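Local coordinates for glycosyl hydrolase family 2, TIM barrel domain protein (Parabacteroides merdae ATCC 43184, PDB 6DXU) that probably hydrolyses beta-glucuronides as a glycoside hydrolase family 2 beta-glucuronidase of a human gut bacterium, at residues Q206-S211 against Q415-P420; V241-V246 against Q284-E289. All coordinates share one frame; numbering follows the deposited sequence.

Interaction 1 of 2, residues Q206-S211 against Q415-P420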
ATOM      1  N   GLN D 206      27.822  18.324   0.887  1.00 27.45           N
ATOM      2  CA  GLN D 206      27.451  19.650   0.408  1.00 29.76           C
ATOM      3  C   GLN D 206      28.554  20.618   0.811  1.00 27.88           C
ATOM      4  O   GLN D 206      29.103  20.505   1.911  1.00 26.43           O
ATOM      5  CB  GLN D 206      26.143  20.160   1.053  1.00 36.93           C
ATOM      6  CG  GLN D 206      24.863  19.335   0.895  1.00 44.00           C
ATOM      7  CD  GLN D 206      24.239  19.463  -0.468  1.00 43.80           C
ATOM      8  OE1 GLN D 206      24.610  20.348  -1.250  1.00 46.91           O
ATOM      9  NE2 GLN D 206      23.256  18.606  -0.759  1.00 42.97           N
ATOM     10  N   ILE D 207      28.877  21.562  -0.070  1.00 22.21           N
ATOM     11  CA  ILE D 207      29.745  22.695   0.263  1.00 22.86           C
ATOM     12  C   ILE D 207      29.001  23.958  -0.126  1.00 23.48           C
ATOM     13  O   ILE D 207      28.727  24.176  -1.312  1.00 25.15           O
ATOM     14  CB  ILE D 207      31.101  22.634  -0.462  1.00 22.39           C
ATOM     15  CG1 ILE D 207      31.858  21.366  -0.065  1.00 25.33           C
ATOM     16  CG2 ILE D 207      31.940  23.893  -0.124  1.00 22.26           C
ATOM     17  CD1 ILE D 207      33.055  21.078  -0.939  1.00 22.72           C
ATOM     18  N   HIS D 208      28.683  24.795   0.853  1.00 22.73           N
ATOM     19  CA  HIS D 208      27.978  26.048   0.593  1.00 23.18           C
ATOM     20  C   HIS D 208      28.870  27.223   0.955  1.00 25.70           C
ATOM     21  O   HIS D 208      29.334  27.328   2.093  1.00 26.04           O
ATOM     22  CB  HIS D 208      26.657  26.104   1.356  1.00 27.94           C
ATOM     23  CG  HIS D 208      25.554  25.367   0.665  1.00 31.83           C
ATOM     24  ND1 HIS D 208      24.642  24.578   1.331  1.00 36.13           N
ATOM     25  CD2 HIS D 208      25.234  25.289  -0.648  1.00 28.88           C
ATOM     26  CE1 HIS D 208      23.801  24.050   0.457  1.00 37.37           C
ATOM     27  NE2 HIS D 208      24.136  24.470  -0.751  1.00 33.43           N
ATOM     28  N   LEU D 209      29.112  28.095  -0.015  1.00 23.83           N
ATOM     29  CA  LEU D 209      29.951  29.276   0.157  1.00 25.53           C
ATOM     30  C   LEU D 209      29.028  30.488   0.178  1.00 27.82           C
ATOM     31  O   LEU D 209      28.510  30.890  -0.862  1.00 30.49           O
ATOM     32  CB  LEU D 209      30.971  29.385  -0.970  1.00 25.34           C
ATOM     33  CG  LEU D 209      31.792  28.116  -1.194  1.00 25.99           C
ATOM     34  CD1 LEU D 209      32.749  28.297  -2.356  1.00 24.42           C
ATOM     35  CD2 LEU D 209      32.545  27.742   0.073  1.00 27.12           C
ATOM     36  N   GLU D 210      28.795  31.048   1.362  1.00 26.58           N
ATOM     37  CA  GLU D 210      27.960  32.237   1.497  1.00 28.27           C
ATOM     38  C   GLU D 210      28.857  33.455   1.395  1.00 29.62           C
ATOM     39  O   GLU D 210      29.675  33.689   2.281  1.00 30.38           O
ATOM     40  CB  GLU D 210      27.214  32.279   2.823  1.00 29.72           C
ATOM     41  CG  GLU D 210      25.964  31.478   2.926  1.00 43.05           C
ATOM     42  CD  GLU D 210      25.315  31.696   4.282  1.00 44.91           C
ATOM     43  OE1 GLU D 210      25.804  31.106   5.257  1.00 49.72           O
ATOM     44  OE2 GLU D 210      24.350  32.486   4.381  1.00 44.23           O
ATOM     45  N   SER D 211      28.740  34.201   0.303  1.00 31.38           N
ATOM     46  CA  SER D 211      29.531  35.406   0.096  1.00 31.34           C
ATOM     47  C   SER D 211      28.614  36.619   0.108  1.00 40.81           C
ATOM     48  O   SER D 211      27.505  36.574  -0.434  1.00 42.63           O
ATOM     49  CB  SER D 211      30.307  35.342  -1.216  1.00 32.62           C
ATOM     50  OG  SER D 211      29.427  35.134  -2.299  1.00 39.72           O
ATOM     51  N   GLN D 415      21.820  23.180  -5.068  1.00 18.15           N
ATOM     52  CA  GLN D 415      22.888  22.738  -5.960  1.00 17.45           C
ATOM     53  C   GLN D 415      23.611  23.896  -6.645  1.00 18.10           C
ATOM     54  O   GLN D 415      24.817  23.790  -6.871  1.00 20.87           O
ATOM     55  CB  GLN D 415      22.341  21.771  -7.012  1.00 19.75           C
ATOM     56  CG  GLN D 415      21.982  20.424  -6.383  1.00 17.75           C
ATOM     57  CD  GLN D 415      21.167  19.543  -7.287  1.00 21.65           C
ATOM     58  OE1 GLN D 415      21.162  19.718  -8.500  1.00 19.92           O
ATOM     59  NE2 GLN D 415      20.481  18.560  -6.690  1.00 18.41           N
ATOM     60  N   HIS D 416      22.924  24.996  -6.975  1.00 17.04           N
ATOM     61  CA  HIS D 416      23.536  26.090  -7.736  1.00 22.71           C
ATOM     62  C   HIS D 416      23.772  27.345  -6.903  1.00 18.41           C
ATOM     63  O   HIS D 416      24.120  28.394  -7.462  1.00 19.55           O
ATOM     64  CB  HIS D 416      22.677  26.426  -8.958  1.00 17.66           C
ATOM     65  CG  HIS D 416      22.714  25.363 -10.008  1.00 18.61           C
ATOM     66  ND1 HIS D 416      21.897  25.375 -11.121  1.00 17.57           N
ATOM     67  CD2 HIS D 416      23.497  24.263 -10.125  1.00 20.86           C
ATOM     68  CE1 HIS D 416      22.149  24.306 -11.856  1.00 18.04           C
ATOM     69  NE2 HIS D 416      23.123  23.622 -11.284  1.00 19.17           N
ATOM     70  N   HIS D 417      23.628  27.242  -5.580  1.00 18.69           N
ATOM     71  CA  HIS D 417      23.747  28.394  -4.683  1.00 18.76           C
ATOM     72  C   HIS D 417      25.056  29.153  -4.860  1.00 19.04           C
ATOM     73  O   HIS D 417      25.091  30.382  -4.716  1.00 20.45           O
ATOM     74  CB  HIS D 417      23.641  27.906  -3.240  1.00 22.09           C
ATOM     75  CG  HIS D 417      24.037  28.921  -2.221  1.00 24.30           C
ATOM     76  ND1 HIS D 417      25.332  29.047  -1.767  1.00 26.14           N
ATOM     77  CD2 HIS D 417      23.300  29.818  -1.522  1.00 29.46           C
ATOM     78  CE1 HIS D 417      25.385  30.011  -0.864  1.00 34.98           C
ATOM     79  NE2 HIS D 417      24.165  30.492  -0.691  1.00 31.98           N
ATOM     80  N   ASN D 418      26.152  28.446  -5.117  1.00 16.50           N
ATOM     81  CA  ASN D 418      27.454  29.104  -5.069  1.00 19.50           C
ATOM     82  C   ASN D 418      27.790  29.878  -6.339  1.00 22.39           C
ATOM     83  O   ASN D 418      28.782  30.622  -6.336  1.00 19.53           O
ATOM     84  CB  ASN D 418      28.579  28.088  -4.804  1.00 19.59           C
ATOM     85  CG  ASN D 418      28.399  27.323  -3.489  1.00 23.76           C
ATOM     86  OD1 ASN D 418      27.806  27.823  -2.537  1.00 23.53           O
ATOM     87  ND2 ASN D 418      28.919  26.095  -3.446  1.00 21.85           N
ATOM     88  N   HIS D 419      27.026  29.718  -7.421  1.00 18.98           N
ATOM     89  CA  HIS D 419      27.401  30.363  -8.680  1.00 21.56           C
ATOM     90  C   HIS D 419      27.179  31.870  -8.632  1.00 19.18           C
ATOM     91  O   HIS D 419      26.027  32.309  -8.538  1.00 19.49           O
ATOM     92  CB  HIS D 419      26.609  29.768  -9.844  1.00 20.62           C
ATOM     93  CG  HIS D 419      26.942  28.337 -10.105  1.00 24.97           C
ATOM     94  ND1 HIS D 419      28.127  27.950 -10.691  1.00 20.31           N
ATOM     95  CD2 HIS D 419      26.268  27.197  -9.818  1.00 21.35           C
ATOM     96  CE1 HIS D 419      28.162  26.629 -10.766  1.00 25.30           C
ATOM     97  NE2 HIS D 419      27.044  26.149 -10.254  1.00 22.03           N
ATOM     98  N   PRO D 420      28.215  32.699  -8.760  1.00 20.59           N
ATOM     99  CA  PRO D 420      27.972  34.152  -8.761  1.00 21.26           C
ATOM    100  C   PRO D 420      27.105  34.611  -9.926  1.00 19.74           C
ATOM    101  O   PRO D 420      26.444  35.653  -9.820  1.00 19.87           O
ATOM    102  CB  PRO D 420      29.388  34.758  -8.817  1.00 21.09           C
ATOM    103  CG  PRO D 420      30.236  33.682  -9.408  1.00 23.39           C
ATOM    104  CD  PRO D 420      29.647  32.379  -8.896  1.00 23.67           C
TER
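Asn418 lays its carboxamide against the backbone of strand 203-213 and uses both ends of it. Its ND2 donates to Ile207 O at 2.9 Å, with the acceptor in the amide plane and an N-H...O angle of 167°, while OD1 takes the N-H of Leu209 at 2.9 Å. The amide thus reads the carbonyl and N-H flanking His208, much as a residue of a parallel neighbouring strand would. A second donor reaches OD1: the ND1 of His417, 2.9 Å away. The two N-H groups arrive on opposite faces of the carboxamide plane, and ND2 has a further acceptor in Glu303, so the amide is fixed in one orientation.

With CG anti to the backbone N (chi1 168°), the imidazole of His417 stands up to the strand, and its CE1 edge comes within 3.2 Å of Leu209 O. The His208 ring lies oblique to it, planes 69° apart; NE2 of His208 bonds to Val414 O. Leu209 CB, 3.9 Å from Asn418 OD1, and CG lie across the carboxamide, the two side chains at about a right angle. Glu210 CG lies 4.1 Å from His417 CE1, and the Glu210 carboxylate forms a salt bridge with Lys225. At the C-terminal end region of helix 399-416, the type I turn His416-His419 thus joins the TIM barrel to the edge strand of the immunoglobulin-like beta-sandwich that precedes it in family 2 hydrolases.

Interaction 2 of 2, residues V241-V246 against Q284-E289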
ATOM      1  N   VAL D 241      40.816  24.529   5.268  1.00 28.93           N
ATOM      2  CA  VAL D 241      40.088  25.425   4.378  1.00 23.22           C
ATOM      3  C   VAL D 241      41.099  26.435   3.850  1.00 29.43           C
ATOM      4  O   VAL D 241      41.750  27.131   4.640  1.00 26.14           O
ATOM      5  CB  VAL D 241      38.941  26.140   5.106  1.00 28.44           C
ATOM      6  CG1 VAL D 241      38.166  27.034   4.141  1.00 29.34           C
ATOM      7  CG2 VAL D 241      38.017  25.135   5.783  1.00 36.99           C
ATOM      8  N   SER D 242      41.251  26.504   2.529  1.00 24.60           N
ATOM      9  CA  SER D 242      42.134  27.481   1.903  1.00 29.44           C
ATOM     10  C   SER D 242      41.376  28.214   0.810  1.00 31.51           C
ATOM     11  O   SER D 242      40.598  27.603   0.068  1.00 31.36           O
ATOM     12  CB  SER D 242      43.383  26.816   1.321  1.00 27.11           C
ATOM     13  OG  SER D 242      44.121  26.158   2.338  1.00 30.15           O
ATOM     14  N   VAL D 243      41.613  29.520   0.702  1.00 27.34           N
ATOM     15  CA  VAL D 243      40.971  30.352  -0.309  1.00 22.10           C
ATOM     16  C   VAL D 243      42.043  30.991  -1.185  1.00 28.07           C
ATOM     17  O   VAL D 243      42.994  31.591  -0.677  1.00 26.40           O
ATOM     18  CB  VAL D 243      40.071  31.418   0.335  1.00 24.49           C
ATOM     19  CG1 VAL D 243      39.483  32.322  -0.728  1.00 28.44           C
ATOM     20  CG2 VAL D 243      38.977  30.735   1.131  1.00 33.44           C
ATOM     21  N   TYR D 244      41.887  30.860  -2.495  1.00 25.50           N
ATOM     22  CA  TYR D 244      42.820  31.429  -3.454  1.00 28.60           C
ATOM     23  C   TYR D 244      42.117  32.516  -4.247  1.00 30.35           C
ATOM     24  O   TYR D 244      40.911  32.438  -4.510  1.00 27.67           O
ATOM     25  CB  TYR D 244      43.364  30.372  -4.409  1.00 26.73           C
ATOM     26  CG  TYR D 244      44.066  29.217  -3.740  1.00 27.90           C
ATOM     27  CD1 TYR D 244      45.454  29.203  -3.604  1.00 32.20           C
ATOM     28  CD2 TYR D 244      43.349  28.128  -3.264  1.00 32.39           C
ATOM     29  CE1 TYR D 244      46.101  28.137  -3.006  1.00 35.14           C
ATOM     30  CE2 TYR D 244      43.983  27.059  -2.674  1.00 33.50           C
ATOM     31  CZ  TYR D 244      45.354  27.063  -2.542  1.00 34.49           C
ATOM     32  OH  TYR D 244      45.971  25.989  -1.941  1.00 36.94           O
ATOM     33  N   ASP D 245      42.883  33.532  -4.631  1.00 32.27           N
ATOM     34  CA  ASP D 245      42.316  34.656  -5.355  1.00 31.72           C
ATOM     35  C   ASP D 245      42.278  34.347  -6.849  1.00 30.37           C
ATOM     36  O   ASP D 245      42.625  33.251  -7.290  1.00 33.11           O
ATOM     37  CB  ASP D 245      43.095  35.935  -5.022  1.00 31.38           C
ATOM     38  CG  ASP D 245      44.528  35.942  -5.574  1.00 37.65           C
ATOM     39  OD1 ASP D 245      44.920  35.042  -6.362  1.00 37.91           O
ATOM     40  OD2 ASP D 245      45.275  36.881  -5.209  1.00 35.19           O
ATOM     41  N   VAL D 246      41.886  35.343  -7.644  1.00 28.47           N
ATOM     42  CA  VAL D 246      41.687  35.161  -9.074  1.00 39.41           C
ATOM     43  C   VAL D 246      42.974  34.753  -9.778  1.00 41.50           C
ATOM     44  O   VAL D 246      42.927  34.168 -10.864  1.00 46.65           O
ATOM     45  CB  VAL D 246      41.077  36.448  -9.660  1.00 40.95           C
ATOM     46  CG1 VAL D 246      39.967  36.934  -8.744  1.00 37.77           C
ATOM     47  CG2 VAL D 246      42.143  37.528  -9.822  1.00 42.76           C
ATOM     48  N   GLN D 284      35.728  37.179 -12.643  1.00 27.74           N
ATOM     49  CA  GLN D 284      36.863  36.713 -11.861  1.00 30.83           C
ATOM     50  C   GLN D 284      36.321  35.965 -10.657  1.00 26.43           C
ATOM     51  O   GLN D 284      35.389  36.439 -10.006  1.00 25.42           O
ATOM     52  CB  GLN D 284      37.774  37.882 -11.445  1.00 31.38           C
ATOM     53  CG  GLN D 284      38.455  38.539 -12.648  1.00 36.44           C
ATOM     54  CD  GLN D 284      39.504  39.574 -12.271  1.00 44.85           C
ATOM     55  OE1 GLN D 284      39.185  40.726 -11.979  1.00 47.50           O
ATOM     56  NE2 GLN D 284      40.765  39.169 -12.298  1.00 43.54           N
ATOM     57  N   LEU D 285      36.900  34.802 -10.372  1.00 25.13           N
ATOM     58  CA  LEU D 285      36.403  33.905  -9.343  1.00 25.40           C
ATOM     59  C   LEU D 285      37.485  33.621  -8.311  1.00 24.88           C
ATOM     60  O   LEU D 285      38.669  33.511  -8.636  1.00 28.78           O
ATOM     61  CB  LEU D 285      35.942  32.575  -9.969  1.00 26.28           C
ATOM     62  CG  LEU D 285      34.914  32.748 -11.087  1.00 28.88           C
ATOM     63  CD1 LEU D 285      34.883  31.536 -12.010  1.00 29.69           C
ATOM     64  CD2 LEU D 285      33.589  32.935 -10.408  1.00 26.30           C
ATOM     65  N   TYR D 286      37.054  33.456  -7.075  1.00 23.69           N
ATOM     66  CA  TYR D 286      37.883  32.896  -6.024  1.00 23.74           C
ATOM     67  C   TYR D 286      37.683  31.386  -5.973  1.00 30.17           C
ATOM     68  O   TYR D 286      36.674  30.853  -6.443  1.00 29.03           O
ATOM     69  CB  TYR D 286      37.523  33.502  -4.671  1.00 24.88           C
ATOM     70  CG  TYR D 286      38.024  34.915  -4.456  1.00 28.14           C
ATOM     71  CD1 TYR D 286      39.124  35.160  -3.649  1.00 32.24           C
ATOM     72  CD2 TYR D 286      37.411  35.995  -5.078  1.00 26.22           C
ATOM     73  CE1 TYR D 286      39.598  36.449  -3.450  1.00 36.03           C
ATOM     74  CE2 TYR D 286      37.872  37.289  -4.891  1.00 32.87           C
ATOM     75  CZ  TYR D 286      38.967  37.507  -4.069  1.00 35.23           C
ATOM     76  OH  TYR D 286      39.442  38.783  -3.867  1.00 32.72           O
ATOM     77  N   THR D 287      38.639  30.695  -5.365  1.00 27.24           N
ATOM     78  CA  THR D 287      38.541  29.249  -5.233  1.00 32.60           C
ATOM     79  C   THR D 287      38.656  28.867  -3.768  1.00 29.54           C
ATOM     80  O   THR D 287      39.598  29.278  -3.090  1.00 29.16           O
ATOM     81  CB  THR D 287      39.634  28.539  -6.029  1.00 31.25           C
ATOM     82  OG1 THR D 287      39.566  28.943  -7.402  1.00 31.09           O
ATOM     83  CG2 THR D 287      39.420  27.029  -5.945  1.00 32.10           C
ATOM     84  N   CYS D 288      37.720  28.063  -3.283  1.00 23.58           N
ATOM     85  CA  CYS D 288      37.813  27.529  -1.937  1.00 25.41           C
ATOM     86  C   CYS D 288      38.216  26.064  -2.057  1.00 32.75           C
ATOM     87  O   CYS D 288      37.546  25.285  -2.746  1.00 33.97           O
ATOM     88  CB  CYS D 288      36.491  27.708  -1.187  1.00 26.96           C
ATOM     89  SG  CYS D 288      36.500  27.049   0.515  1.00 33.81           S
ATOM     90  N   GLU D 289      39.322  25.701  -1.417  1.00 25.96           N
ATOM     91  CA  GLU D 289      39.869  24.351  -1.474  1.00 26.60           C
ATOM     92  C   GLU D 289      39.728  23.724  -0.093  1.00 28.75           C
ATOM     93  O   GLU D 289      40.245  24.264   0.885  1.00 27.98           O
ATOM     94  CB  GLU D 289      41.330  24.393  -1.924  1.00 28.56           C
ATOM     95  CG  GLU D 289      42.067  23.067  -1.913  1.00 29.22           C
ATOM     96  CD  GLU D 289      43.531  23.230  -2.306  1.00 36.82           C
ATOM     97  OE1 GLU D 289      44.285  23.887  -1.548  1.00 34.68           O
ATOM     98  OE2 GLU D 289      43.917  22.713  -3.374  1.00 38.53           O
TER
HETATM   99  O   HOH W   1      44.647  23.851   1.241  1.00 37.51           O
HETATM  100  O   HOH W   2      40.746  31.390  -8.136  1.00 36.44           O
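Ser242 and Glu289 form one hydrogen-bonded pair of an antiparallel strand pairing, and Tyr244 and Thr287 form the next. Within the first, Glu289 N points almost straight at Ser242 O (2.7 Å) and Ser242 N returns a bond to Glu289 O. Tyr244 N to Thr287 O, at 2.8 Å, and Thr287 N to Tyr244 O satisfy the second. Val243 and Cys288 face each other between them as a non-hydrogen-bonded pair; here the CA-H of Val243 leans on Thr287 O and that of Cys288 on Ser242 O, and the backbone of Val243 bonds outward to strand 250-259 while that of Cys288 bonds to Glu303 on the other flank.

On the face of Ser242, Tyr244 and Glu289 the polar side chains are linked as well. The Tyr244 hydroxyl donates to Glu289 OE1 at 2.7 Å, from the syn side but tilted 35° out of the carboxylate plane, which stands nearly perpendicular to the ring. An extended Glu289 chain carries OE1 there. The same oxygen accepts from a water 2.8 Å away, which also bonds to Ser242 OG; that hydroxyl has Ser253 as a further partner. Past the last paired residues a second water donates to Asp245 O and Leu285 O and accepts from Thr287 OG1, joining the two chains.

On the face of Val243 and Cys288, Val243 CG1 meets Tyr286 CD1 at 4.1 Å, and Val241 CG1 meets Cys288 SG. Tyr286 CD1 also lies 3.4 Å from Tyr244 O and close to Asp245 CA, the ring oblique to both, and the Tyr286 hydroxyl accepts from Val276 N. Beyond the strands, Val246 CG1 packs on Gln284 CB (3.6 Å). Two donors converging on OE1 probably favour an ionised Glu289, and the two waters extend the hydrogen bonding beyond the strand backbones.

In the fold
Interaction 2 is nested within the chain loop that interaction 1 closes, and their centres lie about 13 Å apart. Interaction 2 pairs inner strands of one sheet of the immunoglobulin-like domain; interaction 1 joins the edge strand of the facing sheet to the TIM barrel. They touch where Leu209 CD1 packs on Cys288 CB at 4.0 Å, and where Pro420 CG reaches Leu285 CD2 at 3.6 Å, bringing the barrel turn against the loop that leads into strand 286-294. Glu303 ties both together: its side chain binds Asn418 and its backbone pairs with Cys288. The bicine bound by Val251, Phe252 and Met270 to Lys273 lies about 7 Å from the Val243 side chain, which packs on Val251 and Met270.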